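Local coordinates for protein SSD1 (Saccharomyces cerevisiae S288C, PDB 7AM1) that binds untranslated regions of mRNA and represses translation, as a pseudonuclease of the RNase II family that has lost enzymatic activity, at residues 65-70 against 213-218; 363-368 against 474-479; 740-745 against 756-761. All coordinates share one frame; numbering follows the deposited sequence.

Contact 1 (65-70 against 213-218)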
ATOM      1  N   GLU A  65     -14.584  -5.671   8.994  1.00 46.18           N
ATOM      2  CA  GLU A  65     -13.427  -5.762   8.112  1.00 47.28           C
ATOM      3  C   GLU A  65     -12.280  -6.487   8.805  1.00 46.47           C
ATOM      4  O   GLU A  65     -11.946  -6.190   9.955  1.00 46.29           O
ATOM      5  CB  GLU A  65     -12.992  -4.356   7.689  1.00 49.13           C
ATOM      6  CG  GLU A  65     -11.685  -4.305   6.905  1.00 51.33           C
ATOM      7  CD  GLU A  65     -11.853  -4.727   5.460  1.00 54.27           C
ATOM      8  OE1 GLU A  65     -10.827  -4.976   4.789  1.00 55.19           O
ATOM      9  OE2 GLU A  65     -13.012  -4.827   5.000  1.00 55.36           O
ATOM     10  N   GLY A  66     -11.696  -7.458   8.104  1.00 46.65           N
ATOM     11  CA  GLY A  66     -10.558  -8.197   8.604  1.00 47.76           C
ATOM     12  C   GLY A  66     -10.896  -9.399   9.455  1.00 49.64           C
ATOM     13  O   GLY A  66     -10.002 -10.206   9.746  1.00 51.26           O
ATOM     14  N   ASP A  67     -12.154  -9.540   9.872  1.00 49.30           N
ATOM     15  CA  ASP A  67     -12.563 -10.698  10.649  1.00 49.32           C
ATOM     16  C   ASP A  67     -12.304 -11.985   9.879  1.00 48.83           C
ATOM     17  O   ASP A  67     -12.492 -12.050   8.662  1.00 49.27           O
ATOM     18  CB  ASP A  67     -14.055 -10.620  10.996  1.00 48.99           C
ATOM     19  CG  ASP A  67     -14.358  -9.668  12.140  1.00 49.45           C
ATOM     20  OD1 ASP A  67     -13.415  -9.090  12.719  1.00 49.09           O
ATOM     21  OD2 ASP A  67     -15.555  -9.508  12.465  1.00 49.89           O
ATOM     22  N   LEU A  68     -11.871 -13.012  10.604  1.00 47.53           N
ATOM     23  CA  LEU A  68     -11.990 -14.385  10.135  1.00 49.85           C
ATOM     24  C   LEU A  68     -13.403 -14.868  10.445  1.00 50.03           C
ATOM     25  O   LEU A  68     -13.817 -14.862  11.609  1.00 49.97           O
ATOM     26  CB  LEU A  68     -10.954 -15.277  10.810  1.00 52.77           C
ATOM     27  CG  LEU A  68     -10.968 -16.750  10.393  1.00 56.63           C
ATOM     28  CD1 LEU A  68     -10.529 -16.902   8.947  1.00 58.22           C
ATOM     29  CD2 LEU A  68     -10.086 -17.571  11.320  1.00 57.36           C
ATOM     30  N   VAL A  69     -14.149 -15.255   9.412  1.00 51.87           N
ATOM     31  CA  VAL A  69     -15.548 -15.627   9.564  1.00 54.95           C
ATOM     32  C   VAL A  69     -15.776 -17.027   9.016  1.00 56.68           C
ATOM     33  O   VAL A  69     -15.050 -17.503   8.136  1.00 58.32           O
ATOM     34  CB  VAL A  69     -16.487 -14.620   8.861  1.00 55.97           C
ATOM     35  CG1 VAL A  69     -16.433 -13.271   9.553  1.00 55.79           C
ATOM     36  CG2 VAL A  69     -16.113 -14.478   7.385  1.00 56.14           C
ATOM     37  N   ALA A  70     -16.784 -17.694   9.569  1.00 55.60           N
ATOM     38  CA  ALA A  70     -17.339 -18.915   9.004  1.00 57.19           C
ATOM     39  C   ALA A  70     -18.566 -18.549   8.180  1.00 59.43           C
ATOM     40  O   ALA A  70     -19.473 -17.876   8.681  1.00 59.49           O
ATOM     41  CB  ALA A  70     -17.712 -19.903  10.110  1.00 57.87           C
ATOM     42  N   LEU A 213     -14.892 -16.130  13.698  1.00 58.45           N
ATOM     43  CA  LEU A 213     -13.921 -17.063  14.252  1.00 62.53           C
ATOM     44  C   LEU A 213     -12.771 -16.344  14.945  1.00 64.02           C
ATOM     45  O   LEU A 213     -12.289 -16.814  15.982  1.00 65.53           O
ATOM     46  CB  LEU A 213     -13.388 -17.981  13.150  1.00 63.90           C
ATOM     47  CG  LEU A 213     -14.459 -18.764  12.381  1.00 66.01           C
ATOM     48  CD1 LEU A 213     -13.841 -19.578  11.251  1.00 66.97           C
ATOM     49  CD2 LEU A 213     -15.265 -19.669  13.312  1.00 67.89           C
ATOM     50  N   ASP A 214     -12.324 -15.211  14.407  1.00 64.11           N
ATOM     51  CA  ASP A 214     -11.228 -14.488  15.033  1.00 64.96           C
ATOM     52  C   ASP A 214     -11.284 -13.022  14.626  1.00 60.43           C
ATOM     53  O   ASP A 214     -11.724 -12.678  13.526  1.00 59.24           O
ATOM     54  CB  ASP A 214      -9.877 -15.106  14.652  1.00 69.83           C
ATOM     55  CG  ASP A 214      -8.799 -14.839  15.687  1.00 74.23           C
ATOM     56  OD1 ASP A 214      -9.102 -14.241  16.741  1.00 75.80           O
ATOM     57  OD2 ASP A 214      -7.645 -15.251  15.453  1.00 76.29           O
ATOM     58  N   ARG A 215     -10.843 -12.166  15.544  1.00 57.34           N
ATOM     59  CA  ARG A 215     -10.760 -10.730  15.323  1.00 53.36           C
ATOM     60  C   ARG A 215      -9.601 -10.198  16.150  1.00 51.42           C
ATOM     61  O   ARG A 215      -9.498 -10.517  17.337  1.00 52.42           O
ATOM     62  CB  ARG A 215     -12.064 -10.034  15.724  1.00 52.72           C
ATOM     63  CG  ARG A 215     -12.001  -8.519  15.718  1.00 52.34           C
ATOM     64  CD  ARG A 215     -13.360  -7.913  16.110  1.00 53.86           C
ATOM     65  NE  ARG A 215     -14.445  -8.347  15.230  1.00 54.47           N
ATOM     66  CZ  ARG A 215     -15.739  -8.263  15.534  1.00 55.42           C
ATOM     67  NH1 ARG A 215     -16.121  -7.765  16.703  1.00 55.86           N
ATOM     68  NH2 ARG A 215     -16.652  -8.684  14.668  1.00 54.98           N
ATOM     69  N   ILE A 216      -8.720  -9.421  15.530  1.00 49.00           N
ATOM     70  CA  ILE A 216      -7.654  -8.776  16.292  1.00 49.36           C
ATOM     71  C   ILE A 216      -8.348  -7.870  17.305  1.00 49.91           C
ATOM     72  O   ILE A 216      -9.117  -6.983  16.903  1.00 47.37           O
ATOM     73  CB  ILE A 216      -6.699  -7.988  15.386  1.00 49.87           C
ATOM     74  CG1 ILE A 216      -6.109  -8.892  14.298  1.00 50.95           C
ATOM     75  CG2 ILE A 216      -5.598  -7.359  16.219  1.00 50.52           C
ATOM     76  CD1 ILE A 216      -5.156  -9.953  14.803  1.00 52.62           C
ATOM     77  N   PRO A 217      -8.117  -8.028  18.605  1.00 54.66           N
ATOM     78  CA  PRO A 217      -8.850  -7.215  19.581  1.00 56.74           C
ATOM     79  C   PRO A 217      -8.248  -5.823  19.721  1.00 56.58           C
ATOM     80  O   PRO A 217      -7.121  -5.552  19.307  1.00 55.01           O
ATOM     81  CB  PRO A 217      -8.715  -8.017  20.879  1.00 58.78           C
ATOM     82  CG  PRO A 217      -7.402  -8.708  20.742  1.00 58.65           C
ATOM     83  CD  PRO A 217      -7.217  -8.996  19.263  1.00 56.80           C
ATOM     84  N   GLY A 218      -9.037  -4.930  20.313  1.00 57.99           N
ATOM     85  CA  GLY A 218      -8.558  -3.591  20.597  1.00 57.15           C
ATOM     86  C   GLY A 218      -8.288  -2.726  19.384  1.00 54.16           C
ATOM     87  O   GLY A 218      -7.452  -1.821  19.454  1.00 53.74           O
TER
HETATM   88  O   HOH W   1      -9.209  -8.941  12.461  1.00 44.25           O
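Leu213 reaches over the start of the strand that carries Leu68, and these two residues together with Asp67 account for more than half of the surface buried here. With CG beside its own backbone N (chi1 -56°), Leu213 sets CG 3.8 Å from the backbone N of Ala70, while its CD1 and CD2 both rest against Ala70 CB. Leu68 answers from its own strand: its CD2 meets Leu213 CB at 3.8 Å, and its CB lies beside Asp214 CB. Asp67 instead takes the charged role. Arg215 comes at its carboxylate side-on, NE to OD1 at 2.8 Å and NH2 to OD2 at 2.6 Å, both on the syn side, with the two planes only 17° apart. The bend at chi3 (-58°) swings NE round to the acid. A further bond, from the backbone N of Leu64 to OD2, gives this oxygen a second partner and helps to hold the carboxylate. Between the two strands, Leu68 N donates to Asp214 O at 2.9 Å. The return is doubled: Leu68 O accepts from Leu213 N at 2.7 Å and from Asp214 N at 3.2 Å, both from one face of its carbonyl plane. Two residues set against one in an antiparallel pair make a classic beta bulge, here at the end of strand 206-214 in a five-strand sheet consistent with the OB fold of an N-terminal cold-shock domain.

Contact 2 (363-368 against 474-479)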
ATOM      1  N   GLU A 363      41.018  -8.435   4.736  1.00 51.62           N
ATOM      2  CA  GLU A 363      40.413  -9.537   4.003  1.00 52.77           C
ATOM      3  C   GLU A 363      39.021  -9.229   3.485  1.00 50.78           C
ATOM      4  O   GLU A 363      38.630  -9.773   2.451  1.00 50.70           O
ATOM      5  CB  GLU A 363      40.325 -10.787   4.888  1.00 55.04           C
ATOM      6  CG  GLU A 363      41.659 -11.314   5.397  1.00 58.18           C
ATOM      7  CD  GLU A 363      42.538 -11.895   4.303  1.00 61.52           C
ATOM      8  OE1 GLU A 363      41.998 -12.373   3.284  1.00 61.97           O
ATOM      9  OE2 GLU A 363      43.775 -11.885   4.471  1.00 63.48           O
ATOM     10  N   TYR A 364      38.261  -8.387   4.183  1.00 49.05           N
ATOM     11  CA  TYR A 364      36.882  -8.091   3.822  1.00 47.22           C
ATOM     12  C   TYR A 364      36.690  -6.586   3.822  1.00 47.23           C
ATOM     13  O   TYR A 364      37.098  -5.904   4.767  1.00 47.47           O
ATOM     14  CB  TYR A 364      35.897  -8.754   4.796  1.00 47.23           C
ATOM     15  CG  TYR A 364      36.052 -10.253   4.865  1.00 47.58           C
ATOM     16  CD1 TYR A 364      35.437 -11.070   3.930  1.00 47.43           C
ATOM     17  CD2 TYR A 364      36.820 -10.848   5.853  1.00 48.93           C
ATOM     18  CE1 TYR A 364      35.575 -12.438   3.979  1.00 47.89           C
ATOM     19  CE2 TYR A 364      36.972 -12.221   5.908  1.00 49.90           C
ATOM     20  CZ  TYR A 364      36.344 -13.009   4.968  1.00 49.47           C
ATOM     21  OH  TYR A 364      36.487 -14.377   5.010  1.00 49.74           O
ATOM     22  N   ASN A 365      36.100  -6.075   2.746  1.00 47.07           N
ATOM     23  CA  ASN A 365      35.726  -4.670   2.624  1.00 49.22           C
ATOM     24  C   ASN A 365      34.203  -4.617   2.715  1.00 45.16           C
ATOM     25  O   ASN A 365      33.499  -4.609   1.706  1.00 44.11           O
ATOM     26  CB  ASN A 365      36.238  -4.063   1.327  1.00 52.58           C
ATOM     27  CG  ASN A 365      35.995  -2.565   1.250  1.00 55.74           C
ATOM     28  OD1 ASN A 365      35.250  -1.999   2.051  1.00 55.45           O
ATOM     29  ND2 ASN A 365      36.630  -1.917   0.284  1.00 58.34           N
ATOM     30  N   ILE A 366      33.700  -4.622   3.939  1.00 47.13           N
ATOM     31  CA  ILE A 366      32.264  -4.628   4.189  1.00 45.50           C
ATOM     32  C   ILE A 366      31.765  -3.192   4.183  1.00 46.85           C
ATOM     33  O   ILE A 366      32.311  -2.329   4.882  1.00 49.10           O
ATOM     34  CB  ILE A 366      31.941  -5.319   5.522  1.00 47.36           C
ATOM     35  CG1 ILE A 366      32.243  -6.814   5.427  1.00 49.91           C
ATOM     36  CG2 ILE A 366      30.472  -5.130   5.886  1.00 45.03           C
ATOM     37  CD1 ILE A 366      32.332  -7.507   6.765  1.00 52.38           C
ATOM     38  N   PHE A 367      30.734  -2.923   3.396  1.00 43.34           N
ATOM     39  CA  PHE A 367      30.088  -1.622   3.446  1.00 45.83           C
ATOM     40  C   PHE A 367      28.679  -1.798   3.992  1.00 43.34           C
ATOM     41  O   PHE A 367      27.917  -2.647   3.518  1.00 40.82           O
ATOM     42  CB  PHE A 367      30.082  -0.923   2.078  1.00 50.52           C
ATOM     43  CG  PHE A 367      29.533  -1.746   0.948  1.00 54.40           C
ATOM     44  CD1 PHE A 367      30.329  -2.668   0.296  1.00 56.86           C
ATOM     45  CD2 PHE A 367      28.228  -1.569   0.513  1.00 55.56           C
ATOM     46  CE1 PHE A 367      29.831  -3.420  -0.753  1.00 57.40           C
ATOM     47  CE2 PHE A 367      27.723  -2.317  -0.538  1.00 56.06           C
ATOM     48  CZ  PHE A 367      28.528  -3.245  -1.169  1.00 56.51           C
ATOM     49  N   ALA A 368      28.362  -1.019   5.018  1.00 45.45           N
ATOM     50  CA  ALA A 368      27.021  -0.997   5.572  1.00 45.25           C
ATOM     51  C   ALA A 368      26.151  -0.102   4.704  1.00 44.12           C
ATOM     52  O   ALA A 368      26.612   0.927   4.203  1.00 44.33           O
ATOM     53  CB  ALA A 368      27.045  -0.489   7.012  1.00 46.35           C
ATOM     54  N   PRO A 474      32.358  -2.839   9.667  1.00 51.10           N
ATOM     55  CA  PRO A 474      32.314  -2.233   8.329  1.00 50.14           C
ATOM     56  C   PRO A 474      33.505  -1.324   8.065  1.00 52.14           C
ATOM     57  O   PRO A 474      33.982  -0.609   8.948  1.00 54.58           O
ATOM     58  CB  PRO A 474      30.998  -1.444   8.337  1.00 49.18           C
ATOM     59  CG  PRO A 474      30.161  -2.116   9.372  1.00 48.31           C
ATOM     60  CD  PRO A 474      31.118  -2.589  10.426  1.00 49.35           C
ATOM     61  N   SER A 475      33.987  -1.367   6.827  1.00 50.79           N
ATOM     62  CA  SER A 475      35.006  -0.429   6.381  1.00 52.38           C
ATOM     63  C   SER A 475      34.393   0.856   5.856  1.00 53.07           C
ATOM     64  O   SER A 475      35.045   1.907   5.896  1.00 53.90           O
ATOM     65  CB  SER A 475      35.871  -1.069   5.294  1.00 52.79           C
ATOM     66  OG  SER A 475      36.668  -2.101   5.841  1.00 53.97           O
ATOM     67  N   ASN A 476      33.156   0.788   5.372  1.00 51.98           N
ATOM     68  CA  ASN A 476      32.495   1.931   4.768  1.00 51.82           C
ATOM     69  C   ASN A 476      31.005   1.844   5.051  1.00 49.31           C
ATOM     70  O   ASN A 476      30.471   0.777   5.362  1.00 47.21           O
ATOM     71  CB  ASN A 476      32.746   1.984   3.257  1.00 52.67           C
ATOM     72  CG  ASN A 476      34.208   2.159   2.920  1.00 55.31           C
ATOM     73  OD1 ASN A 476      34.901   1.200   2.572  1.00 59.59           O
ATOM     74  ND2 ASN A 476      34.690   3.387   3.029  1.00 52.92           N
ATOM     75  N   ILE A 477      30.336   2.987   4.944  1.00 49.44           N
ATOM     76  CA  ILE A 477      28.883   3.055   5.023  1.00 49.25           C
ATOM     77  C   ILE A 477      28.407   3.956   3.894  1.00 51.07           C
ATOM     78  O   ILE A 477      28.873   5.094   3.765  1.00 50.94           O
ATOM     79  CB  ILE A 477      28.389   3.569   6.385  1.00 48.92           C
ATOM     80  CG1 ILE A 477      26.860   3.564   6.418  1.00 48.66           C
ATOM     81  CG2 ILE A 477      28.935   4.958   6.678  1.00 49.57           C
ATOM     82  CD1 ILE A 477      26.282   3.582   7.818  1.00 49.73           C
ATOM     83  N   LEU A 478      27.507   3.434   3.063  1.00 54.77           N
ATOM     84  CA  LEU A 478      26.934   4.164   1.942  1.00 57.72           C
ATOM     85  C   LEU A 478      25.425   4.249   2.110  1.00 54.97           C
ATOM     86  O   LEU A 478      24.781   3.267   2.495  1.00 54.77           O
ATOM     87  CB  LEU A 478      27.243   3.488   0.600  1.00 62.31           C
ATOM     88  CG  LEU A 478      28.642   3.645   0.011  1.00 68.34           C
ATOM     89  CD1 LEU A 478      28.767   2.789  -1.239  1.00 70.38           C
ATOM     90  CD2 LEU A 478      28.940   5.100  -0.302  1.00 70.44           C
ATOM     91  N   SER A 479      24.865   5.420   1.819  1.00 51.01           N
ATOM     92  CA  SER A 479      23.426   5.531   1.666  1.00 47.51           C
ATOM     93  C   SER A 479      23.026   5.050   0.276  1.00 45.47           C
ATOM     94  O   SER A 479      23.839   5.011  -0.651  1.00 43.95           O
ATOM     95  CB  SER A 479      22.956   6.972   1.856  1.00 46.73           C
ATOM     96  OG  SER A 479      23.410   7.777   0.785  1.00 46.02           O
TER
HETATM   97  O   HOH W   2      35.263  -4.448   6.321  1.00 40.95           O
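Phe367 and Ala368 pair in parallel with Asn476 and Ile477, through Ala368 N to Asn476 O (2.8 Å) and a bond from Leu478 N to Ala368 O that arrives nearly along the C=O axis. Just before this ladder, Ile366 O takes two donors in its carbonyl plane, Ser475 N at 2.7 Å and Asn476 N at 3.3 Å. Ala368 is the most deeply involved side chain: its CB touches Ile477 CG1 at 4.1 Å and Pro474 CG at 4.2 Å. The backbone pairing makes strand 476-479 an outermost strand of the mixed sheet of the RNB domain, the part that is catalytic in active RNase II relatives. On the other face Phe367 CB and Asn476 CB lie 4.1 Å apart. The Phe367 ring leaves the contact from there: CG sits between the backbone N and the carbonyl carbon (chi1 52°), and the ring packs on Leu496 and Val499 of helix 495-510. Ahead of the paired residues a water spans the segments, donating to Tyr364 O, accepting from Ile366 N and bonded at 2.8 Å to Ser475 OG.

Contact 3 (740-745 against 756-761)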
ATOM      1  N   GLN A 740      -8.907   3.144 -18.287  1.00 39.63           N
ATOM      2  CA  GLN A 740     -10.135   2.395 -18.510  1.00 41.07           C
ATOM      3  C   GLN A 740     -11.240   3.367 -18.902  1.00 42.67           C
ATOM      4  O   GLN A 740     -11.299   4.491 -18.397  1.00 40.67           O
ATOM      5  CB  GLN A 740     -10.559   1.609 -17.260  1.00 41.45           C
ATOM      6  CG  GLN A 740      -9.738   0.347 -16.974  1.00 42.82           C
ATOM      7  CD  GLN A 740      -9.960  -0.745 -18.005  1.00 44.22           C
ATOM      8  OE1 GLN A 740     -10.950  -1.477 -17.956  1.00 44.98           O
ATOM      9  NE2 GLN A 740      -9.043  -0.852 -18.950  1.00 44.80           N
ATOM     10  N   VAL A 741     -12.125   2.917 -19.785  1.00 47.66           N
ATOM     11  CA  VAL A 741     -13.269   3.703 -20.224  1.00 50.06           C
ATOM     12  C   VAL A 741     -14.542   2.989 -19.795  1.00 48.27           C
ATOM     13  O   VAL A 741     -14.641   1.760 -19.885  1.00 49.85           O
ATOM     14  CB  VAL A 741     -13.252   3.926 -21.750  1.00 55.01           C
ATOM     15  CG1 VAL A 741     -14.517   4.631 -22.200  1.00 56.97           C
ATOM     16  CG2 VAL A 741     -12.034   4.744 -22.147  1.00 55.83           C
ATOM     17  N   TYR A 742     -15.508   3.764 -19.315  1.00 43.34           N
ATOM     18  CA  TYR A 742     -16.793   3.243 -18.883  1.00 43.40           C
ATOM     19  C   TYR A 742     -17.901   4.027 -19.580  1.00 46.11           C
ATOM     20  O   TYR A 742     -17.647   4.950 -20.358  1.00 44.79           O
ATOM     21  CB  TYR A 742     -16.938   3.321 -17.359  1.00 41.40           C
ATOM     22  CG  TYR A 742     -15.750   2.773 -16.596  1.00 42.07           C
ATOM     23  CD1 TYR A 742     -15.533   1.405 -16.493  1.00 43.39           C
ATOM     24  CD2 TYR A 742     -14.841   3.627 -15.984  1.00 41.67           C
ATOM     25  CE1 TYR A 742     -14.444   0.901 -15.793  1.00 43.42           C
ATOM     26  CE2 TYR A 742     -13.753   3.136 -15.285  1.00 41.28           C
ATOM     27  CZ  TYR A 742     -13.558   1.772 -15.190  1.00 42.10           C
ATOM     28  OH  TYR A 742     -12.471   1.285 -14.495  1.00 41.10           O
ATOM     29  N   GLU A 743     -19.145   3.649 -19.281  1.00 52.48           N
ATOM     30  CA  GLU A 743     -20.296   4.233 -19.960  1.00 57.23           C
ATOM     31  C   GLU A 743     -20.460   5.722 -19.660  1.00 53.73           C
ATOM     32  O   GLU A 743     -20.917   6.479 -20.525  1.00 55.87           O
ATOM     33  CB  GLU A 743     -21.558   3.459 -19.571  1.00 64.72           C
ATOM     34  CG  GLU A 743     -21.821   3.399 -18.078  1.00 70.17           C
ATOM     35  CD  GLU A 743     -23.193   2.847 -17.756  1.00 76.71           C
ATOM     36  OE1 GLU A 743     -23.871   2.358 -18.688  1.00 79.63           O
ATOM     37  OE2 GLU A 743     -23.592   2.905 -16.572  1.00 78.88           O
ATOM     38  N   SER A 744     -20.110   6.168 -18.451  1.00 46.62           N
ATOM     39  CA  SER A 744     -20.307   7.571 -18.101  1.00 43.33           C
ATOM     40  C   SER A 744     -19.128   8.118 -17.301  1.00 40.35           C
ATOM     41  O   SER A 744     -19.278   9.121 -16.593  1.00 39.19           O
ATOM     42  CB  SER A 744     -21.639   7.728 -17.343  1.00 43.86           C
ATOM     43  OG  SER A 744     -21.877   9.065 -16.934  1.00 44.15           O
ATOM     44  N   SER A 745     -17.955   7.508 -17.426  1.00 40.04           N
ATOM     45  CA  SER A 745     -16.771   7.918 -16.683  1.00 39.09           C
ATOM     46  C   SER A 745     -15.579   7.208 -17.306  1.00 38.04           C
ATOM     47  O   SER A 745     -15.732   6.347 -18.176  1.00 38.61           O
ATOM     48  CB  SER A 745     -16.889   7.585 -15.195  1.00 39.59           C
ATOM     49  OG  SER A 745     -17.051   6.189 -14.992  1.00 40.99           O
ATOM     50  N   GLU A 756      -4.150   7.452  -9.576  1.00 32.66           N
ATOM     51  CA  GLU A 756      -5.132   6.983 -10.540  1.00 34.25           C
ATOM     52  C   GLU A 756      -6.485   7.473 -10.048  1.00 34.66           C
ATOM     53  O   GLU A 756      -6.840   7.236  -8.889  1.00 34.65           O
ATOM     54  CB  GLU A 756      -5.109   5.455 -10.656  1.00 35.13           C
ATOM     55  CG  GLU A 756      -6.179   4.876 -11.570  1.00 37.53           C
ATOM     56  CD  GLU A 756      -6.477   3.412 -11.290  1.00 40.48           C
ATOM     57  OE1 GLU A 756      -6.191   2.929 -10.172  1.00 40.99           O
ATOM     58  OE2 GLU A 756      -6.998   2.739 -12.205  1.00 42.10           O
ATOM     59  N   LYS A 757      -7.217   8.181 -10.904  1.00 34.60           N
ATOM     60  CA  LYS A 757      -8.473   8.803 -10.509  1.00 34.37           C
ATOM     61  C   LYS A 757      -9.472   8.704 -11.653  1.00 36.71           C
ATOM     62  O   LYS A 757      -9.123   8.363 -12.784  1.00 38.61           O
ATOM     63  CB  LYS A 757      -8.263  10.266 -10.098  1.00 31.83           C
ATOM     64  CG  LYS A 757      -7.440  10.432  -8.832  1.00 29.93           C
ATOM     65  CD  LYS A 757      -8.265  10.140  -7.592  1.00 28.97           C
ATOM     66  CE  LYS A 757      -7.396   9.683  -6.425  1.00 29.45           C
ATOM     67  NZ  LYS A 757      -7.310   8.194  -6.353  1.00 30.70           N
ATOM     68  N   ARG A 758     -10.726   9.029 -11.349  1.00 36.00           N
ATOM     69  CA  ARG A 758     -11.835   8.808 -12.265  1.00 36.78           C
ATOM     70  C   ARG A 758     -12.505  10.122 -12.640  1.00 37.00           C
ATOM     71  O   ARG A 758     -12.917  10.890 -11.764  1.00 34.98           O
ATOM     72  CB  ARG A 758     -12.857   7.860 -11.633  1.00 37.73           C
ATOM     73  CG  ARG A 758     -14.105   7.626 -12.469  1.00 37.81           C
ATOM     74  CD  ARG A 758     -14.863   6.408 -11.972  1.00 37.82           C
ATOM     75  NE  ARG A 758     -14.037   5.208 -12.092  1.00 37.28           N
ATOM     76  CZ  ARG A 758     -14.238   4.079 -11.423  1.00 36.77           C
ATOM     77  NH1 ARG A 758     -15.248   3.975 -10.568  1.00 38.40           N
ATOM     78  NH2 ARG A 758     -13.424   3.052 -11.613  1.00 34.90           N
ATOM     79  N   VAL A 759     -12.622  10.362 -13.944  1.00 38.10           N
ATOM     80  CA  VAL A 759     -13.392  11.479 -14.474  1.00 37.42           C
ATOM     81  C   VAL A 759     -14.845  11.041 -14.601  1.00 37.55           C
ATOM     82  O   VAL A 759     -15.142  10.011 -15.221  1.00 37.65           O
ATOM     83  CB  VAL A 759     -12.837  11.938 -15.832  1.00 37.11           C
ATOM     84  CG1 VAL A 759     -13.709  13.050 -16.412  1.00 35.62           C
ATOM     85  CG2 VAL A 759     -11.386  12.396 -15.693  1.00 36.67           C
ATOM     86  N   HIS A 760     -15.749  11.807 -13.997  1.00 36.57           N
ATOM     87  CA  HIS A 760     -17.174  11.503 -14.013  1.00 38.17           C
ATOM     88  C   HIS A 760     -17.903  12.429 -14.978  1.00 38.04           C
ATOM     89  O   HIS A 760     -17.747  13.653 -14.912  1.00 37.50           O
ATOM     90  CB  HIS A 760     -17.764  11.635 -12.609  1.00 39.73           C
ATOM     91  CG  HIS A 760     -17.206  10.649 -11.637  1.00 40.03           C
ATOM     92  ND1 HIS A 760     -17.696   9.366 -11.518  1.00 40.24           N
ATOM     93  CD2 HIS A 760     -16.180  10.744 -10.759  1.00 39.87           C
ATOM     94  CE1 HIS A 760     -17.006   8.719 -10.596  1.00 40.32           C
ATOM     95  NE2 HIS A 760     -16.080   9.532 -10.121  1.00 39.82           N
ATOM     96  N   GLY A 761     -18.709  11.840 -15.863  1.00 38.75           N
ATOM     97  CA  GLY A 761     -19.452  12.644 -16.818  1.00 39.98           C
ATOM     98  C   GLY A 761     -20.385  13.634 -16.147  1.00 39.82           C
ATOM     99  O   GLY A 761     -20.573  14.751 -16.635  1.00 40.47           O
TER
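The guanidinium of Arg758 lies against one end of the Tyr742 ring, its NH2 3.7 Å from CE2 and 3.5 Å from OH. The two side chains cross at about a right angle, the ring and guanidinium planes standing 73° apart. Their strongest polar partner is a common one, Asp747: its OD1 forms a salt bridge with Arg758 NE, and its OD2 is hydrogen-bonded to Tyr742 OH. The arginine CD passes 3.7 Å from Ser745 OG, and its CG sits 3.5 Å above one face of the His760 ring, offset toward the rim. An alanine in place of Arg758 would probably leave Asp747 without this charged mate and take away the packing of the arginine against the Tyr742 ring and over one face of His760. Ser745 and His760 form an antiparallel non-hydrogen-bonded pair at the mouth of the hairpin formed by strands 745-750 and 755-760, part of the C-terminal OB-type domain related to that of DIS3L2. Packing beside this pair is close, with Ser745 CB 3.0 Å from the carbonyl O of Val759. Gly761 N donates to Ser744 O at 2.9 Å just beyond the pair, and a side chain at the glycine would be directed against that same oxygen. Asp154 joins both members of the pair, its backbone O accepting from Ser745 OG and its OD2 bonded to His760 ND1, while Glu185 takes His760 NE2.

In the fold
Three separate beta sheets of a single chain are sampled here, in series along the sequence: contact 1 closes before contact 2 opens, and contact 2 before contact 3. None touches another. The centres of contacts 1 and 3 are 35 Å apart, those of contacts 1 and 2 are 46 Å apart, and contacts 2 and 3, 51 Å apart, lie on opposite sides of the chain's centre. Contact 1 belongs to the N-terminal sheet that includes strands 68-73 and 206-214, contact 2 to the RNB domain, contact 3 to the C-terminal DIS3L2-like domain. Ssd1 thus keeps the multidomain build of RNase II enzymes although it is a pseudonuclease.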